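PDB 4MDC: putative glutathione S-transferase from Sinorhizobium meliloti, which probably transfers glutathione to electrophilic substrates as a homodimeric glutathione S-transferase. Local coordinates for residues B[27-32]-B[139-144]; B[39-44]-B[104-109]; B[45-50]-B[94-99]; B[169-174]-B[198-203]. One frame throughout, in Å; residues are numbered along the deposited sequence.

Interaction 1: residues B[27-32]-B[139-144]; sequences YHHPMS and ERIFKL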
loop_
_atom_site.group_PDB
_atom_site.type_symbol
_atom_site.label_atom_id
_atom_site.label_comp_id
_atom_site.label_asym_id
_atom_site.label_seq_id
_atom_site.Cartn_x
_atom_site.Cartn_y
_atom_site.Cartn_z
ATOM N N TYR B 27 17.359 6.450 0.353
ATOM C CA TYR B 27 16.758 7.767 0.434
ATOM C C TYR B 27 15.631 7.665 1.432
ATOM O O TYR B 27 14.771 6.823 1.297
ATOM C CB TYR B 27 16.239 8.218 -0.964
ATOM C CG TYR B 27 17.395 8.364 -1.938
ATOM C CD1 TYR B 27 17.863 7.316 -2.660
ATOM C CD2 TYR B 27 18.095 9.570 -2.020
ATOM C CE1 TYR B 27 18.949 7.438 -3.501
ATOM C CE2 TYR B 27 19.153 9.706 -2.890
ATOM C CZ TYR B 27 19.598 8.639 -3.590
ATOM O OH TYR B 27 20.659 8.756 -4.440
ATOM N N HIS B 28 15.645 8.503 2.448
ATOM C CA HIS B 28 14.754 8.310 3.578
ATOM C C HIS B 28 14.500 9.648 4.279
ATOM O O HIS B 28 15.126 10.653 3.968
ATOM C CB HIS B 28 15.414 7.356 4.567
ATOM C CG HIS B 28 16.442 8.020 5.418
ATOM N ND1 HIS B 28 16.239 8.279 6.751
ATOM C CD2 HIS B 28 17.623 8.615 5.098
ATOM C CE1 HIS B 28 17.271 8.934 7.237
ATOM N NE2 HIS B 28 18.125 9.159 6.252
ATOM N N HIS B 29 13.595 9.620 5.238
ATOM C CA HIS B 29 13.423 10.684 6.198
ATOM C C HIS B 29 13.252 10.076 7.591
ATOM O O HIS B 29 12.552 9.099 7.790
ATOM C CB HIS B 29 12.215 11.592 5.868
ATOM C CG HIS B 29 12.238 12.888 6.648
ATOM N ND1 HIS B 29 11.792 12.983 7.952
ATOM C CD2 HIS B 29 12.715 14.113 6.334
ATOM C CE1 HIS B 29 11.983 14.223 8.405
ATOM N NE2 HIS B 29 12.535 14.929 7.439
ATOM N N PRO B 30 13.845 10.705 8.608
ATOM C CA PRO B 30 13.758 10.147 9.936
ATOM C C PRO B 30 12.318 9.967 10.447
ATOM O O PRO B 30 12.088 9.106 11.289
ATOM C CB PRO B 30 14.485 11.223 10.788
ATOM C CG PRO B 30 15.418 11.867 9.838
ATOM C CD PRO B 30 14.845 11.791 8.484
HETATM N N MSE B 31 11.393 10.848 10.019
HETATM C CA MSE B 31 10.033 10.899 10.515
HETATM C C MSE B 31 9.084 10.116 9.602
HETATM O O MSE B 31 7.869 10.262 9.694
HETATM C CB MSE B 31 9.516 12.295 10.763
HETATM C CG MSE B 31 10.386 12.974 11.858
HETATM SE SE MSE B 31 9.876 12.322 13.652
HETATM C CE MSE B 31 11.268 10.956 14.024
ATOM N N SER B 32 9.677 9.306 8.737
ATOM C CA SER B 32 8.958 8.353 7.886
ATOM C C SER B 32 8.966 6.928 8.488
ATOM O O SER B 32 10.036 6.276 8.518
ATOM C CB SER B 32 9.568 8.357 6.495
ATOM O OG SER B 32 9.276 7.185 5.709
ATOM N N GLU B 139 1.940 18.310 9.851
ATOM C CA GLU B 139 1.599 19.495 10.617
ATOM C C GLU B 139 2.689 19.905 11.620
ATOM O O GLU B 139 3.006 21.089 11.729
ATOM C CB GLU B 139 0.301 19.311 11.368
ATOM C CG GLU B 139 -0.921 19.196 10.473
ATOM C CD GLU B 139 -1.010 20.297 9.418
ATOM O OE1 GLU B 139 -0.802 21.489 9.755
ATOM O OE2 GLU B 139 -1.228 19.977 8.237
ATOM N N ARG B 140 3.285 18.924 12.296
ATOM C CA ARG B 140 4.304 19.199 13.325
ATOM C C ARG B 140 5.731 19.335 12.856
ATOM O O ARG B 140 6.534 19.992 13.498
ATOM C CB ARG B 140 4.223 18.131 14.401
ATOM C CG ARG B 140 2.872 18.217 15.051
ATOM C CD ARG B 140 2.841 17.710 16.468
ATOM N NE ARG B 140 3.897 18.341 17.270
ATOM C CZ ARG B 140 4.528 17.768 18.297
ATOM N NH1 ARG B 140 4.167 16.587 18.742
ATOM N NH2 ARG B 140 5.514 18.407 18.905
ATOM N N ILE B 141 6.095 18.672 11.789
ATOM C CA ILE B 141 7.489 18.666 11.329
ATOM C C ILE B 141 7.492 19.603 10.075
ATOM O O ILE B 141 8.047 20.742 10.046
ATOM C CB ILE B 141 7.991 17.194 11.065
ATOM C CG1 ILE B 141 7.947 16.301 12.347
ATOM C CG2 ILE B 141 9.398 17.145 10.466
ATOM C CD1 ILE B 141 8.887 16.727 13.428
ATOM N N PHE B 142 6.818 19.129 9.042
ATOM C CA PHE B 142 7.077 19.646 7.699
ATOM C C PHE B 142 6.591 21.078 7.468
ATOM O O PHE B 142 7.277 21.868 6.796
ATOM C CB PHE B 142 6.533 18.711 6.629
ATOM C CG PHE B 142 7.100 17.317 6.648
ATOM C CD1 PHE B 142 8.323 17.018 7.235
ATOM C CD2 PHE B 142 6.412 16.298 6.003
ATOM C CE1 PHE B 142 8.798 15.712 7.225
ATOM C CE2 PHE B 142 6.889 15.000 5.973
ATOM C CZ PHE B 142 8.092 14.703 6.598
ATOM N N LYS B 143 5.436 21.428 8.022
ATOM C CA LYS B 143 4.889 22.798 7.897
ATOM C C LYS B 143 5.709 23.895 8.600
ATOM O O LYS B 143 5.495 25.104 8.354
ATOM C CB LYS B 143 3.466 22.852 8.463
ATOM C CG LYS B 143 2.339 22.396 7.522
ATOM C CD LYS B 143 1.500 23.568 7.073
ATOM C CE LYS B 143 0.136 23.133 6.550
ATOM N NZ LYS B 143 -0.875 23.342 7.614
ATOM N N LEU B 144 6.611 23.482 9.489
ATOM C CA LEU B 144 7.574 24.407 10.110
ATOM C C LEU B 144 8.754 24.629 9.191
ATOM O O LEU B 144 9.212 25.750 8.998
ATOM C CB LEU B 144 8.119 23.845 11.432
ATOM C CG LEU B 144 7.369 24.099 12.744
ATOM C CD1 LEU B 144 8.241 23.599 13.890
ATOM C CD2 LEU B 144 7.011 25.569 12.932
#

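Interaction 2: residues B[39-44]-B[104-109]; sequences RLILSE and RRLLAE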
loop_
_atom_site.group_PDB
_atom_site.type_symbol
_atom_site.label_atom_id
_atom_site.label_comp_id
_atom_site.label_asym_id
_atom_site.label_seq_id
_atom_site.Cartn_x
_atom_site.Cartn_y
_atom_site.Cartn_z
ATOM N N ARG B 39 15.147 0.536 7.340
ATOM C CA ARG B 39 16.381 0.583 8.074
ATOM C C ARG B 39 16.532 -0.567 9.065
ATOM O O ARG B 39 17.637 -1.108 9.247
ATOM C CB ARG B 39 16.543 1.929 8.787
ATOM C CG ARG B 39 16.878 3.060 7.835
ATOM C CD ARG B 39 16.657 4.409 8.497
ATOM N NE ARG B 39 17.634 4.679 9.537
ATOM C CZ ARG B 39 17.579 5.741 10.337
ATOM N NH1 ARG B 39 16.538 6.582 10.284
ATOM N NH2 ARG B 39 18.546 5.927 11.248
ATOM N N LEU B 40 15.453 -0.881 9.777
ATOM C CA LEU B 40 15.472 -1.943 10.735
ATOM C C LEU B 40 15.746 -3.277 10.092
ATOM O O LEU B 40 16.536 -4.083 10.647
ATOM C CB LEU B 40 14.176 -1.994 11.549
ATOM C CG LEU B 40 13.919 -0.862 12.544
ATOM C CD1 LEU B 40 12.486 -0.932 13.074
ATOM C CD2 LEU B 40 14.912 -0.916 13.690
ATOM N N ILE B 41 15.122 -3.529 8.953
ATOM C CA ILE B 41 15.425 -4.753 8.227
ATOM C C ILE B 41 16.902 -4.857 7.822
ATOM O O ILE B 41 17.562 -5.885 8.073
ATOM C CB ILE B 41 14.561 -4.930 6.959
ATOM C CG1 ILE B 41 13.075 -4.919 7.327
ATOM C CG2 ILE B 41 14.983 -6.201 6.279
ATOM C CD1 ILE B 41 12.211 -4.709 6.106
ATOM N N LEU B 42 17.411 -3.769 7.262
ATOM C CA LEU B 42 18.811 -3.703 6.833
ATOM C C LEU B 42 19.755 -3.943 8.022
ATOM O O LEU B 42 20.676 -4.751 7.884
ATOM C CB LEU B 42 19.091 -2.403 6.114
ATOM C CG LEU B 42 18.413 -2.163 4.767
ATOM C CD1 LEU B 42 18.461 -0.697 4.349
ATOM C CD2 LEU B 42 19.079 -3.030 3.705
ATOM N N SER B 43 19.508 -3.314 9.180
ATOM C CA SER B 43 20.309 -3.577 10.384
ATOM C C SER B 43 20.213 -5.002 10.928
ATOM O O SER B 43 21.230 -5.601 11.269
ATOM C CB SER B 43 19.988 -2.601 11.537
ATOM O OG SER B 43 20.213 -1.326 11.089
ATOM N N GLU B 44 19.003 -5.549 10.995
ATOM C CA GLU B 44 18.779 -6.912 11.481
ATOM C C GLU B 44 19.557 -7.909 10.627
ATOM O O GLU B 44 20.070 -8.892 11.132
ATOM C CB GLU B 44 17.258 -7.280 11.457
ATOM C CG GLU B 44 16.405 -6.619 12.542
ATOM C CD GLU B 44 16.599 -7.181 13.953
ATOM O OE1 GLU B 44 16.853 -8.392 14.082
ATOM O OE2 GLU B 44 16.489 -6.412 14.977
ATOM N N ARG B 104 17.643 -16.126 10.939
ATOM C CA ARG B 104 17.039 -14.947 11.533
ATOM C C ARG B 104 16.021 -14.323 10.586
ATOM O O ARG B 104 15.839 -13.119 10.549
ATOM C CB ARG B 104 18.090 -13.901 11.958
ATOM C CG ARG B 104 19.071 -13.517 10.871
ATOM C CD ARG B 104 20.224 -12.700 11.450
ATOM N NE ARG B 104 21.054 -12.156 10.396
ATOM C CZ ARG B 104 22.124 -11.399 10.610
ATOM N NH1 ARG B 104 22.541 -11.200 11.845
ATOM N NH2 ARG B 104 22.801 -10.914 9.598
ATOM N N ARG B 105 15.298 -15.154 9.884
ATOM C CA ARG B 105 14.398 -14.700 8.846
ATOM C C ARG B 105 13.174 -13.945 9.414
ATOM O O ARG B 105 12.469 -14.473 10.242
ATOM C CB ARG B 105 13.943 -15.892 8.009
ATOM C CG ARG B 105 13.249 -15.495 6.702
ATOM C CD ARG B 105 12.686 -16.671 5.916
ATOM N NE ARG B 105 12.155 -16.249 4.605
ATOM C CZ ARG B 105 11.651 -17.058 3.673
ATOM N NH1 ARG B 105 11.605 -18.389 3.862
ATOM N NH2 ARG B 105 11.214 -16.538 2.529
ATOM N N LEU B 106 12.886 -12.780 8.870
ATOM C CA LEU B 106 11.811 -11.916 9.339
ATOM C C LEU B 106 10.447 -12.079 8.595
ATOM O O LEU B 106 9.436 -11.514 9.015
ATOM C CB LEU B 106 12.265 -10.489 9.254
ATOM C CG LEU B 106 13.409 -10.161 10.204
ATOM C CD1 LEU B 106 14.057 -8.886 9.747
ATOM C CD2 LEU B 106 12.881 -10.077 11.634
ATOM N N LEU B 107 10.470 -12.800 7.454
ATOM C CA LEU B 107 9.274 -13.187 6.685
ATOM C C LEU B 107 9.203 -14.708 6.492
ATOM O O LEU B 107 10.014 -15.285 5.769
ATOM C CB LEU B 107 9.326 -12.631 5.263
ATOM C CG LEU B 107 8.020 -12.702 4.440
ATOM C CD1 LEU B 107 6.852 -11.963 5.082
ATOM C CD2 LEU B 107 8.279 -12.120 3.058
ATOM N N ALA B 108 8.205 -15.339 7.088
ATOM C CA ALA B 108 8.088 -16.785 7.041
ATOM C C ALA B 108 8.059 -17.495 5.655
ATOM O O ALA B 108 8.064 -16.861 4.602
ATOM C CB ALA B 108 6.863 -17.142 7.842
ATOM N N GLU B 109 8.089 -18.823 5.681
ATOM C CA GLU B 109 7.954 -19.642 4.467
ATOM C C GLU B 109 6.468 -19.962 4.151
ATOM O O GLU B 109 6.040 -19.844 3.013
ATOM C CB GLU B 109 8.779 -20.906 4.650
ATOM C CG GLU B 109 8.806 -21.847 3.454
ATOM C CD GLU B 109 9.744 -21.414 2.352
ATOM O OE1 GLU B 109 10.412 -20.358 2.482
ATOM O OE2 GLU B 109 9.794 -22.127 1.327
HETATM O O HOH W 1 15.888 -11.287 12.639
#

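Interaction 3: residues B[45-50]-B[94-99]; sequences YGYQTE and DETSGI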
loop_
_atom_site.group_PDB
_atom_site.type_symbol
_atom_site.label_atom_id
_atom_site.label_comp_id
_atom_site.label_asym_id
_atom_site.label_seq_id
_atom_site.Cartn_x
_atom_site.Cartn_y
_atom_site.Cartn_z
ATOM N N TYR B 45 19.654 -7.624 9.332
ATOM C CA TYR B 45 20.337 -8.518 8.373
ATOM C C TYR B 45 21.819 -8.131 8.136
ATOM O O TYR B 45 22.476 -8.710 7.305
ATOM C CB TYR B 45 19.556 -8.574 7.039
ATOM C CG TYR B 45 18.268 -9.345 7.057
ATOM C CD1 TYR B 45 17.936 -10.181 8.104
ATOM C CD2 TYR B 45 17.376 -9.266 5.974
ATOM C CE1 TYR B 45 16.746 -10.884 8.103
ATOM C CE2 TYR B 45 16.203 -9.976 5.958
ATOM C CZ TYR B 45 15.878 -10.774 7.022
ATOM O OH TYR B 45 14.751 -11.573 7.018
ATOM N N GLY B 46 22.321 -7.140 8.854
ATOM C CA GLY B 46 23.765 -6.847 8.820
ATOM C C GLY B 46 24.237 -6.099 7.586
ATOM O O GLY B 46 25.439 -6.058 7.300
ATOM N N TYR B 47 23.330 -5.450 6.876
ATOM C CA TYR B 47 23.710 -4.598 5.762
ATOM C C TYR B 47 24.329 -3.311 6.293
ATOM O O TYR B 47 23.927 -2.814 7.367
ATOM C CB TYR B 47 22.510 -4.172 4.907
ATOM C CG TYR B 47 21.958 -5.225 3.996
ATOM C CD1 TYR B 47 21.228 -6.242 4.511
ATOM C CD2 TYR B 47 22.147 -5.143 2.635
ATOM C CE1 TYR B 47 20.675 -7.226 3.671
ATOM C CE2 TYR B 47 21.595 -6.132 1.785
ATOM C CZ TYR B 47 20.866 -7.132 2.318
ATOM O OH TYR B 47 20.352 -8.115 1.419
ATOM N N GLN B 48 25.216 -2.739 5.493
ATOM C CA GLN B 48 25.709 -1.361 5.704
ATOM C C GLN B 48 25.132 -0.559 4.584
ATOM O O GLN B 48 25.209 -0.993 3.436
ATOM C CB GLN B 48 27.223 -1.296 5.638
ATOM C CG GLN B 48 27.840 -2.040 6.801
ATOM C CD GLN B 48 29.262 -1.614 7.068
ATOM O OE1 GLN B 48 30.048 -1.403 6.135
ATOM N NE2 GLN B 48 29.581 -1.413 8.343
ATOM N N THR B 49 24.586 0.602 4.911
ATOM C CA THR B 49 23.857 1.396 3.928
ATOM C C THR B 49 24.244 2.857 4.028
ATOM O O THR B 49 24.421 3.372 5.118
ATOM C CB THR B 49 22.330 1.264 4.209
ATOM O OG1 THR B 49 22.000 -0.123 4.342
ATOM C CG2 THR B 49 21.525 1.841 3.102
ATOM N N GLU B 50 24.329 3.532 2.898
ATOM C CA GLU B 50 24.489 5.000 2.895
ATOM C C GLU B 50 23.107 5.639 3.006
ATOM O O GLU B 50 22.245 5.359 2.200
ATOM C CB GLU B 50 25.178 5.400 1.614
ATOM C CG GLU B 50 25.625 6.843 1.546
ATOM C CD GLU B 50 26.795 7.075 0.566
ATOM O OE1 GLU B 50 27.613 6.130 0.231
ATOM O OE2 GLU B 50 26.901 8.258 0.152
ATOM N N ASP B 94 13.868 -9.929 1.391
ATOM C CA ASP B 94 13.628 -11.318 1.703
ATOM C C ASP B 94 14.181 -12.232 0.602
ATOM O O ASP B 94 14.796 -13.276 0.887
ATOM C CB ASP B 94 12.147 -11.666 1.925
ATOM C CG ASP B 94 11.966 -13.073 2.481
ATOM O OD1 ASP B 94 12.401 -13.358 3.615
ATOM O OD2 ASP B 94 11.406 -13.955 1.752
ATOM N N GLU B 95 13.964 -11.827 -0.636
ATOM C CA GLU B 95 14.340 -12.644 -1.814
ATOM C C GLU B 95 15.843 -12.759 -2.074
ATOM O O GLU B 95 16.312 -13.754 -2.590
ATOM C CB GLU B 95 13.653 -12.099 -3.073
ATOM C CG GLU B 95 12.155 -12.253 -3.007
ATOM C CD GLU B 95 11.394 -11.475 -4.081
ATOM O OE1 GLU B 95 12.010 -11.072 -5.089
ATOM O OE2 GLU B 95 10.204 -11.212 -3.873
ATOM N N THR B 96 16.597 -11.726 -1.689
ATOM C CA THR B 96 18.005 -11.602 -2.057
ATOM C C THR B 96 18.970 -11.631 -0.902
ATOM O O THR B 96 20.177 -11.627 -1.140
ATOM C CB THR B 96 18.280 -10.275 -2.786
ATOM O OG1 THR B 96 17.943 -9.162 -1.956
ATOM C CG2 THR B 96 17.471 -10.215 -4.108
ATOM N N SER B 97 18.485 -11.643 0.334
ATOM C CA SER B 97 19.423 -11.474 1.474
ATOM C C SER B 97 20.251 -12.729 1.749
ATOM O O SER B 97 21.320 -12.637 2.318
ATOM C CB SER B 97 18.741 -10.965 2.763
ATOM O OG SER B 97 18.376 -9.619 2.654
ATOM N N GLY B 98 19.796 -13.895 1.304
ATOM C CA GLY B 98 20.588 -15.133 1.345
ATOM C C GLY B 98 21.241 -15.440 2.675
ATOM O O GLY B 98 20.542 -15.556 3.654
ATOM N N ILE B 99 22.579 -15.498 2.720
ATOM C CA ILE B 99 23.295 -15.808 3.948
ATOM C C ILE B 99 23.085 -14.775 5.080
ATOM O O ILE B 99 23.176 -15.125 6.247
ATOM C CB ILE B 99 24.813 -16.001 3.729
ATOM C CG1 ILE B 99 25.496 -14.764 3.183
ATOM C CG2 ILE B 99 25.063 -17.194 2.817
ATOM C CD1 ILE B 99 26.972 -14.976 2.884
HETATM O O HOH W 2 13.007 -11.469 5.114
HETATM O O HOH W 3 19.987 -7.594 -1.400
#

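Interaction 4: residues B[169-174]-B[198-203]; sequences QHMKYL and AAISVL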
loop_
_atom_site.group_PDB
_atom_site.type_symbol
_atom_site.label_atom_id
_atom_site.label_comp_id
_atom_site.label_asym_id
_atom_site.label_seq_id
_atom_site.Cartn_x
_atom_site.Cartn_y
_atom_site.Cartn_z
ATOM N N GLN B 169 -7.228 4.058 18.975
ATOM C CA GLN B 169 -7.670 2.823 18.328
ATOM C C GLN B 169 -6.486 1.943 17.891
ATOM O O GLN B 169 -6.504 0.735 18.077
ATOM C CB GLN B 169 -8.534 3.189 17.114
ATOM C CG GLN B 169 -8.826 2.017 16.196
ATOM C CD GLN B 169 -9.215 2.369 14.729
ATOM O OE1 GLN B 169 -9.387 3.532 14.344
ATOM N NE2 GLN B 169 -9.353 1.320 13.914
ATOM N N HIS B 170 -5.478 2.580 17.304
ATOM C CA HIS B 170 -4.246 1.931 16.902
ATOM C C HIS B 170 -3.409 1.373 18.029
ATOM O O HIS B 170 -2.986 0.243 17.954
ATOM C CB HIS B 170 -3.438 2.879 15.985
ATOM C CG HIS B 170 -4.076 3.016 14.658
ATOM N ND1 HIS B 170 -4.063 1.974 13.765
ATOM C CD2 HIS B 170 -4.876 3.970 14.117
ATOM C CE1 HIS B 170 -4.730 2.325 12.688
ATOM N NE2 HIS B 170 -5.231 3.526 12.877
HETATM N N MSE B 171 -3.251 2.136 19.102
HETATM C CA MSE B 171 -2.566 1.670 20.304
HETATM C C MSE B 171 -3.309 0.521 20.946
HETATM O O MSE B 171 -2.693 -0.406 21.463
HETATM C CB MSE B 171 -2.381 2.820 21.310
HETATM C CG MSE B 171 -1.509 3.914 20.749
HETATM SE SE MSE B 171 0.283 3.369 20.121
HETATM C CE MSE B 171 0.829 2.572 21.895
ATOM N N LYS B 172 -4.638 0.571 20.965
ATOM C CA LYS B 172 -5.433 -0.486 21.544
ATOM C C LYS B 172 -5.347 -1.786 20.706
ATOM O O LYS B 172 -5.315 -2.880 21.264
ATOM C CB LYS B 172 -6.870 -0.066 21.755
ATOM C CG LYS B 172 -6.997 0.905 22.932
ATOM C CD LYS B 172 -7.028 0.112 24.238
ATOM C CE LYS B 172 -6.847 1.000 25.445
ATOM N NZ LYS B 172 -6.861 0.219 26.702
ATOM N N TYR B 173 -5.236 -1.634 19.402
ATOM C CA TYR B 173 -5.119 -2.818 18.520
ATOM C C TYR B 173 -3.768 -3.448 18.772
ATOM O O TYR B 173 -3.620 -4.656 18.925
ATOM C CB TYR B 173 -5.270 -2.437 17.052
ATOM C CG TYR B 173 -5.296 -3.660 16.115
ATOM C CD1 TYR B 173 -6.126 -4.728 16.385
ATOM C CD2 TYR B 173 -4.482 -3.726 15.010
ATOM C CE1 TYR B 173 -6.190 -5.837 15.504
ATOM C CE2 TYR B 173 -4.553 -4.807 14.146
ATOM C CZ TYR B 173 -5.374 -5.846 14.397
ATOM O OH TYR B 173 -5.350 -6.927 13.518
ATOM N N LEU B 174 -2.750 -2.597 18.841
ATOM C CA LEU B 174 -1.406 -3.060 19.169
ATOM C C LEU B 174 -1.307 -3.765 20.537
ATOM O O LEU B 174 -0.659 -4.782 20.660
ATOM C CB LEU B 174 -0.434 -1.874 19.148
ATOM C CG LEU B 174 1.003 -2.113 19.506
ATOM C CD1 LEU B 174 1.666 -3.101 18.557
ATOM C CD2 LEU B 174 1.766 -0.824 19.474
ATOM N N ALA B 198 8.484 0.799 14.063
ATOM C CA ALA B 198 8.897 1.956 13.300
ATOM C C ALA B 198 7.885 3.110 13.396
ATOM O O ALA B 198 8.252 4.218 13.623
ATOM C CB ALA B 198 9.117 1.574 11.862
ATOM N N ALA B 199 6.603 2.794 13.240
ATOM C CA ALA B 199 5.511 3.768 13.319
ATOM C C ALA B 199 5.400 4.340 14.745
ATOM O O ALA B 199 5.400 5.572 14.911
ATOM C CB ALA B 199 4.197 3.157 12.910
ATOM N N ILE B 200 5.473 3.448 15.741
ATOM C CA ILE B 200 5.422 3.920 17.122
ATOM C C ILE B 200 6.609 4.822 17.459
ATOM O O ILE B 200 6.419 5.802 18.206
ATOM C CB ILE B 200 5.442 2.728 18.121
ATOM C CG1 ILE B 200 4.117 1.998 18.061
ATOM C CG2 ILE B 200 5.769 3.149 19.532
ATOM C CD1 ILE B 200 2.903 2.790 18.191
ATOM N N SER B 201 7.790 4.508 16.944
ATOM C CA SER B 201 8.995 5.289 17.285
ATOM C C SER B 201 8.890 6.718 16.806
ATOM O O SER B 201 9.398 7.680 17.472
ATOM C CB SER B 201 10.277 4.628 16.765
ATOM O OG SER B 201 10.436 4.762 15.360
ATOM N N VAL B 202 8.209 6.933 15.679
ATOM C CA VAL B 202 8.010 8.306 15.150
ATOM C C VAL B 202 7.059 9.102 16.074
ATOM O O VAL B 202 7.331 10.269 16.443
ATOM C CB VAL B 202 7.496 8.257 13.706
ATOM C CG1 VAL B 202 7.028 9.598 13.193
ATOM C CG2 VAL B 202 8.579 7.696 12.774
ATOM N N LEU B 203 5.913 8.483 16.373
ATOM C CA LEU B 203 4.950 9.085 17.256
ATOM C C LEU B 203 5.570 9.345 18.629
ATOM O O LEU B 203 5.278 10.378 19.239
ATOM C CB LEU B 203 3.688 8.245 17.353
ATOM C CG LEU B 203 2.966 8.206 15.996
ATOM C CD1 LEU B 203 1.842 7.169 16.013
ATOM C CD2 LEU B 203 2.410 9.552 15.636
#

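Interaction 1: residues B[27-32]-B[139-144]
His29 and Phe142 meet as a T-shaped aromatic pair, the edge of the phenyl ring turned to the imidazole face with the planes at 84° and the ring centroids 5.2 Å apart. The histidine side chain can be followed outward. Its CB already points at the helix, and a chi1 of -165°, which sets CG anti to the backbone N, carries the ring further across. From CG the ring divides. On one branch ND1 accepts the backbone N-H of Met31, with Met31 N 3.0 Å from His29 ND1, the donor tilted 17° from the ring plane; this bond limits rotation of the imidazole. Beyond it, His29 CE1 reaches Phe142 CE1 at 3.7 Å, and His29 NE2 lies nearly as close to the same carbon, which sits toward the rim of the imidazole face. Pro30 CD lies over the opposite face, also toward its rim.

The segment 27-32 is the end of the first strand of the thioredoxin-like N-terminal domain and the turn that leads to helix 33-44, with Ser32 as its N-cap; Phe142 belongs to the long helix 111-145 of the all-helical C-terminal domain. In glutathione transferases this first turn borders the glutathione site. Beside the ring pair, selenomethionine Met31 crosses Ile141 at about a right angle, CG against Ile141 CG1 at 4.2 Å, before its selenium end leads away. Trp57 meets the Phe142 ring as well.

Interaction 2: residues B[39-44]-B[104-109]
This contact is a partly buried apolar and carbonyl-to-guanidinium packing in which Ile41 and Glu44, at the end of helix 33-44, meet Leu106 and Arg104 of the loop that runs on to helix 111-145. Leu106 is the apolar element: its CD1 lies 4.0 Å from Glu44 CB and, more loosely, 4.5 Å from Ile41 CG2. At the outer margin the flat end of Arg104 lies across a carbonyl of the last turn, with Glu44 O above the centre of the guanidinium, 3.3 Å from Arg104 CZ. That is an electrostatic approach over a face, not a hydrogen bond; the Arg104 NE proton goes instead to Met100 O. The helix dipole would probably make a cation favourable there. An extended course from CG to NE lays the guanidinium over this oxygen. A water donates to Arg104 O at 2.8 Å and makes a weak bond to Glu44 OE1, whereas Glu44 OE2 is held by Arg227 and Ser229. Tyr191 and Leu194 of helix 191-205 also pack on Leu106. The arrangement belongs to the glutathione transferase fold, in which the segment leading from the thioredoxin-like to the helical domain passes, here, against the C-terminal end of helix 33-44.

Interaction 3: residues B[45-50]-B[94-99]
Chi1 of -75° in Tyr47 and -72° in Ser97 sets the tyrosine CG and the serine OG each anti to its own carbonyl carbon, and from there the two hydroxyls meet. Ser97 OG lies at the edge of the Tyr47 ring, near its plane, and Tyr47 OH stands 2.8 Å from Ser97 OG in a hydrogen bond. Ser97 OG is also bonded to Leu93 O one turn back. The same serine oxygen touches Tyr45, lying obliquely to its ring, 3.5 Å from Tyr45 CD2. Two waters widen the contact. One lies 2.9 Å from Tyr47 OH and donates to Thr96 OG1 at 2.6 Å, an oxygen also bonded to Tyr92 O; the other joins Tyr45 OH to Asp94 OD1, to which it donates. Tyr45 OH is bonded in addition to Leu106 N, and Asp94 OD2 pairs with Arg105. Between the two tyrosines, Gly46 ends helix 33-44 in a Schellman motif, turning the chain so that both tyrosine side chains reach the C-terminal end of helix 86-96 of the thioredoxin-like domain, whose Glu95 bridges to Arg114 and Arg118 of the second subunit. The contact thus rests on directed hydroxyl and water bonds, with Ser97 OG fixed between Leu93 O and Tyr47 OH.

Interaction 4: residues B[169-174]-B[198-203]
Within the all-helical C-terminal domain of the glutathione transferase fold, helix 167-180 packs on helix 191-205 through Met171, Leu174 and Ile200. Ile200 is the shared partner, pointing at the neighbouring helix. Leu174 reaches toward it tip to tip, its CD2 being 3.9 Å from Ile200 CG1. Met171, a selenomethionine, leaves its helix obliquely, but bends at chi2 (-56°) and again at chi3 bring its selenium end in to meet the isoleucine tip: Met171 SE lies 3.3 Å from Ile200 CD1, a value that is doubtfully short. All three residues are buried. Around them pack Trp211, which touches Met171 and Ile200, and helix 215-225, whose Trp220 lies against Leu174 and Tyr221 against Ile200. On the flanks of the pair, His170 is bonded through NE2 to Asp131 and so ties helix 167-180 to helix 111-145, while Leu203 lies against Met128 of that same helix. Next to Ile200, Ser201 OG donates to Ala198 O at 2.8 Å and also meets Arg36 NH1, reaching helix 33-44.

How the interactions relate
From the N terminus, the chain passes in turn through 27-32, 39-44 and 45-50, opening interactions 1, 2 and 3, and then closes them in reverse order at 94-99, 104-109 and 139-144. The three loops are therefore concentric, none crossing another. Interaction 4 opens and closes only afterwards, within the C-terminal domain. Interaction 3 is internal to the thioredoxin-like domain, while interaction 2 brings in the linker and interaction 1 the helical domain. Interactions 2 and 3 are neighbours, about 8 Å apart centre to centre, joined directly through polar side chains. Interaction 1 touches interaction 4 where Met31 O packs on Val202, joining the two domains.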